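Multidrug resistance protein (Vibrio cholerae, PDB 1YC9) probably serves as the outer-membrane exit channel of a drug efflux system, contributing to multidrug resistance. Local coordinates at residues A24-W27 against Q28-D32; T93-D96 against G97-Y101. The protein carries 1 engineered substitution. All coordinates share one frame; numbering follows the deposited sequence.

Contact 1: residues A24-W27 against Q28-D32; sequences ANWW and QRYQD
A 3-10 turn just ahead of helix 33-44 sets Asn25, Trp26 and Trp27 against Gln28, Arg29 and Tyr30, three residues on in each case. Gln28 N donates to Asn25 O over 3.1 Å, and Arg29 N reaches Trp26 O at 3.2 Å. Tyr30 N bonds to Trp27 O at 3.1 Å. The same Trp27 O also lies 2.8 Å from a water oxygen, and that water accepts the backbone N-H of Asp32, so it links the turn to the N-cap residue of the helix. Outside the turn, Asp32 OD1 is held by the hydroxyl of Tyr151 and the backbone N-H of His238, while OD2 makes a weak capping bond to Leu35 N.

Both tryptophans place CG between backbone N and carbonyl carbon (chi1 52° and 51°), which stands their indoles close together: Trp27 CE3 sits 3.6 Å above one face of the Trp26 ring. Trp26 then reaches forward, its CZ3 meeting CE2 of Tyr30 edge to edge at 4.2 Å. The Tyr30 hydroxyl bonds to Asp426, and Trp26 and Tyr30 both pack on Leu427 and Ile430 of helix 398-433. On the outer side, the extended Gln28 chain runs alongside Asn25, CD 3.8 Å from Asn25 CB, their amide planes turned 69° apart; Asn25 OD1 is bound by Arg140 of helix 117-183.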
loop_
_atom_site.group_PDB
_atom_site.type_symbol
_atom_site.label_atom_id
_atom_site.label_comp_id
_atom_site.label_asym_id
_atom_site.label_seq_id
_atom_site.Cartn_x
_atom_site.Cartn_y
_atom_site.Cartn_z
ATOM N N ALA A 24 6.138 26.450 13.617
ATOM C CA ALA A 24 6.321 25.093 14.135
ATOM C C ALA A 24 4.966 24.520 14.542
ATOM O O ALA A 24 4.631 23.409 14.138
ATOM C CB ALA A 24 7.270 25.050 15.322
ATOM N N ASN A 25 4.236 25.264 15.383
ATOM C CA ASN A 25 2.839 24.978 15.721
ATOM C C ASN A 25 1.875 25.783 14.852
ATOM O O ASN A 25 1.040 26.532 15.340
ATOM C CB ASN A 25 2.579 25.235 17.201
ATOM C CG ASN A 25 3.490 24.411 18.107
ATOM O OD1 ASN A 25 3.914 23.331 17.762
ATOM N ND2 ASN A 25 3.760 24.925 19.288
ATOM N N TRP A 26 1.964 25.544 13.552
ATOM C CA TRP A 26 1.313 26.337 12.518
ATOM C C TRP A 26 -0.211 26.386 12.590
ATOM O O TRP A 26 -0.834 27.301 12.075
ATOM C CB TRP A 26 1.784 25.843 11.127
ATOM C CG TRP A 26 1.616 24.344 11.004
ATOM C CD1 TRP A 26 2.561 23.399 11.222
ATOM C CD2 TRP A 26 0.391 23.621 10.683
ATOM N NE1 TRP A 26 2.010 22.142 11.082
ATOM C CE2 TRP A 26 0.687 22.246 10.741
ATOM C CE3 TRP A 26 -0.915 24.001 10.380
ATOM C CZ2 TRP A 26 -0.284 21.242 10.490
ATOM C CZ3 TRP A 26 -1.875 23.016 10.136
ATOM C CH2 TRP A 26 -1.556 21.657 10.191
ATOM N N TRP A 27 -0.819 25.372 13.201
ATOM C CA TRP A 27 -2.272 25.282 13.316
ATOM C C TRP A 27 -2.838 26.384 14.219
ATOM O O TRP A 27 -4.032 26.732 14.123
ATOM C CB TRP A 27 -2.683 23.926 13.882
ATOM C CG TRP A 27 -1.948 23.556 15.139
ATOM C CD1 TRP A 27 -2.301 23.866 16.422
ATOM C CD2 TRP A 27 -0.746 22.792 15.226
ATOM N NE1 TRP A 27 -1.386 23.343 17.299
ATOM C CE2 TRP A 27 -0.414 22.686 16.590
ATOM C CE3 TRP A 27 0.116 22.203 14.276
ATOM C CZ2 TRP A 27 0.718 22.021 17.028
ATOM C CZ3 TRP A 27 1.237 21.530 14.721
ATOM C CH2 TRP A 27 1.531 21.450 16.089
ATOM N N GLN A 28 -1.976 26.924 15.084
ATOM C CA GLN A 28 -2.384 28.013 15.967
ATOM C C GLN A 28 -2.812 29.252 15.210
ATOM O O GLN A 28 -3.574 30.051 15.746
ATOM C CB GLN A 28 -1.286 28.335 17.011
ATOM C CG GLN A 28 -1.090 27.247 18.044
ATOM C CD GLN A 28 0.112 27.500 18.947
ATOM O OE1 GLN A 28 0.926 28.390 18.685
ATOM N NE2 GLN A 28 0.243 26.706 19.957
ATOM N N ARG A 29 -2.338 29.425 13.981
ATOM C CA ARG A 29 -2.714 30.596 13.231
ATOM C C ARG A 29 -4.203 30.664 12.926
ATOM O O ARG A 29 -4.706 31.743 12.651
ATOM C CB ARG A 29 -1.806 30.807 12.009
ATOM C CG ARG A 29 -2.300 30.347 10.660
ATOM C CD ARG A 29 -1.357 30.787 9.516
ATOM N NE ARG A 29 -1.899 31.837 8.637
ATOM C CZ ARG A 29 -1.342 33.039 8.413
ATOM N NH1 ARG A 29 -1.932 33.890 7.576
ATOM N NH2 ARG A 29 -0.215 33.417 9.016
ATOM N N TYR A 30 -4.938 29.543 13.040
ATOM C CA TYR A 30 -6.379 29.548 12.786
ATOM C C TYR A 30 -7.240 29.985 13.983
ATOM O O TYR A 30 -8.451 30.099 13.869
ATOM C CB TYR A 30 -6.850 28.179 12.206
ATOM C CG TYR A 30 -6.029 27.777 11.030
ATOM C CD1 TYR A 30 -6.074 28.511 9.856
ATOM C CD2 TYR A 30 -5.137 26.705 11.098
ATOM C CE1 TYR A 30 -5.285 28.194 8.782
ATOM C CE2 TYR A 30 -4.331 26.363 9.976
ATOM C CZ TYR A 30 -4.436 27.082 8.839
ATOM O OH TYR A 30 -3.639 26.791 7.749
ATOM N N GLN A 31 -6.615 30.144 15.150
ATOM C CA GLN A 31 -7.237 30.826 16.282
ATOM C C GLN A 31 -8.410 30.023 16.805
ATOM O O GLN A 31 -9.410 30.578 17.276
ATOM C CB GLN A 31 -7.641 32.266 15.887
ATOM C CG GLN A 31 -6.428 33.177 15.635
ATOM C CD GLN A 31 -6.824 34.617 15.239
ATOM O OE1 GLN A 31 -7.348 35.351 16.055
ATOM N NE2 GLN A 31 -6.574 34.997 13.999
ATOM N N ASP A 32 -8.296 28.706 16.683
ATOM C CA ASP A 32 -9.317 27.784 17.141
ATOM C C ASP A 32 -8.763 26.854 18.206
ATOM O O ASP A 32 -8.033 25.877 17.933
ATOM C CB ASP A 32 -9.902 27.015 15.960
ATOM C CG ASP A 32 -11.026 26.132 16.360
ATOM O OD1 ASP A 32 -11.870 25.849 15.480
ATOM O OD2 ASP A 32 -11.185 25.670 17.520
HETATM O O HOH W 1 -6.291 27.031 15.743
#

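Contact 2: residues T93-D96 against G97-Y101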
loop_
_atom_site.group_PDB
_atom_site.type_symbol
_atom_site.label_atom_id
_atom_site.label_comp_id
_atom_site.label_asym_id
_atom_site.label_seq_id
_atom_site.Cartn_x
_atom_site.Cartn_y
_atom_site.Cartn_z
ATOM N N THR A 93 53.349 -38.452 20.438
ATOM C CA THR A 93 53.346 -38.820 21.852
ATOM C C THR A 93 52.062 -38.407 22.573
ATOM O O THR A 93 52.096 -37.629 23.505
ATOM C CB THR A 93 54.642 -38.263 22.558
ATOM O OG1 THR A 93 54.581 -36.843 22.620
ATOM C CG2 THR A 93 55.889 -38.554 21.726
ATOM N N PRO A 94 50.925 -38.964 22.142
ATOM C CA PRO A 94 49.614 -38.612 22.679
ATOM C C PRO A 94 49.420 -39.132 24.107
ATOM O O PRO A 94 49.951 -40.137 24.475
ATOM C CB PRO A 94 48.645 -39.317 21.709
ATOM C CG PRO A 94 49.397 -40.477 21.238
ATOM C CD PRO A 94 50.810 -40.029 21.131
ATOM N N PRO A 95 48.670 -38.417 24.908
ATOM C CA PRO A 95 48.354 -38.913 26.245
ATOM C C PRO A 95 47.453 -40.129 26.089
ATOM O O PRO A 95 46.794 -40.250 25.096
ATOM C CB PRO A 95 47.598 -37.729 26.876
ATOM C CG PRO A 95 47.087 -36.976 25.816
ATOM C CD PRO A 95 47.965 -37.157 24.592
ATOM N N ASP A 96 47.400 -40.987 27.077
ATOM C CA ASP A 96 46.658 -42.234 27.015
ATOM C C ASP A 96 45.279 -41.948 27.572
ATOM O O ASP A 96 45.156 -41.290 28.624
ATOM C CB ASP A 96 47.202 -43.279 27.992
ATOM C CG ASP A 96 48.540 -43.829 27.623
ATOM O OD1 ASP A 96 48.800 -44.060 26.422
ATOM O OD2 ASP A 96 49.385 -44.097 28.518
ATOM N N GLY A 97 44.252 -42.501 26.951
ATOM C CA GLY A 97 42.926 -42.508 27.550
ATOM C C GLY A 97 42.238 -41.155 27.593
ATOM O O GLY A 97 42.564 -40.212 26.837
ATOM N N TRP A 98 41.259 -41.065 28.481
ATOM C CA TRP A 98 40.395 -39.908 28.572
ATOM C C TRP A 98 40.993 -39.032 29.644
ATOM O O TRP A 98 41.245 -39.515 30.774
ATOM C CB TRP A 98 38.934 -40.264 28.920
ATOM C CG TRP A 98 38.277 -40.837 27.735
ATOM C CD1 TRP A 98 38.481 -42.085 27.263
ATOM C CD2 TRP A 98 37.336 -40.231 26.904
ATOM N NE1 TRP A 98 37.714 -42.280 26.153
ATOM C CE2 TRP A 98 36.969 -41.169 25.929
ATOM C CE3 TRP A 98 36.679 -39.014 26.897
ATOM C CZ2 TRP A 98 36.105 -40.869 24.921
ATOM C CZ3 TRP A 98 35.783 -38.735 25.901
ATOM C CH2 TRP A 98 35.489 -39.680 24.938
ATOM N N ASN A 99 41.253 -37.778 29.301
ATOM C CA ASN A 99 41.805 -36.810 30.264
ATOM C C ASN A 99 41.056 -35.518 30.295
ATOM O O ASN A 99 40.381 -35.200 29.408
ATOM C CB ASN A 99 43.282 -36.591 29.964
ATOM C CG ASN A 99 44.076 -37.881 30.024
ATOM O OD1 ASN A 99 44.361 -38.500 28.993
ATOM N ND2 ASN A 99 44.453 -38.296 31.233
ATOM N N ASP A 100 41.146 -34.771 31.418
ATOM C CA ASP A 100 40.478 -33.522 31.549
ATOM C C ASP A 100 41.448 -32.340 31.196
ATOM O O ASP A 100 42.638 -32.393 31.506
ATOM C CB ASP A 100 39.963 -33.327 32.982
ATOM C CG ASP A 100 40.996 -33.459 34.010
ATOM O OD1 ASP A 100 41.731 -34.478 34.076
ATOM O OD2 ASP A 100 41.094 -32.548 34.924
ATOM N N TYR A 101 40.866 -31.367 30.537
ATOM C CA TYR A 101 41.580 -30.152 30.066
ATOM C C TYR A 101 40.769 -28.981 30.437
ATOM O O TYR A 101 39.529 -29.018 30.464
ATOM C CB TYR A 101 41.689 -30.215 28.567
ATOM C CG TYR A 101 42.512 -31.350 28.062
ATOM C CD1 TYR A 101 41.948 -32.596 27.826
ATOM C CD2 TYR A 101 43.824 -31.173 27.687
ATOM C CE1 TYR A 101 42.714 -33.631 27.391
ATOM C CE2 TYR A 101 44.605 -32.201 27.180
ATOM C CZ TYR A 101 44.041 -33.459 27.026
ATOM O OH TYR A 101 44.805 -34.489 26.492
HETATM O O HOH W 2 44.137 -39.259 25.082
#
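Pro95 O accepts a hydrogen bond of 2.8 Å from a water that also approaches Gly97 O, so closely that this second link is doubtful. Gly97 has a positive phi (71°), a value glycine adopts readily, and here the chain swings from the Pro94-Pro95 part of the loop into the strand.

Within the bend, Pro95 points its side chain toward the strand. Its CG touches the Tyr101 hydroxyl oxygen at 3.4 Å, the two side chains crossing at a slant; Tyr101 holds CG anti to its carbonyl carbon (chi1 -64°), which carries the ring back toward the loop and brings the hydroxyl to Pro95. Asn99 also directs its CB toward the loop.

Strand 98-111 is flanked in the antiparallel sheet by strand 73-84, whose Ser83 and Thr81 pair through the backbone with Asn99 and Tyr101, and by strand 286-298, whose Phe298 meets Pro95 and Asn99 and stands edge-to-face with Tyr101; Tyr89 of a second subunit also packs on Tyr101.

Overall arrangement
From the N terminus, the chain first passes through contact 1, a 3-10 turn that leads into helix 33-44 and sits against helices 117-183 and 398-433. After helix 47-67 it runs out along strand 73-84, and contact 2 lies where the following loop turns back into strand 98-111. The two are in series, neither nested nor crossing, and each is a local turn of uninterrupted chain. The centres of contact 1 and contact 2 are about 82 Å apart, on opposite sides of the chain's centre. Contact 1 belongs to the helical part, contact 2 to the far end of the beta sheet. In the outer membrane factor family, three such sheets form one barrel, this end probably facing outside the cell.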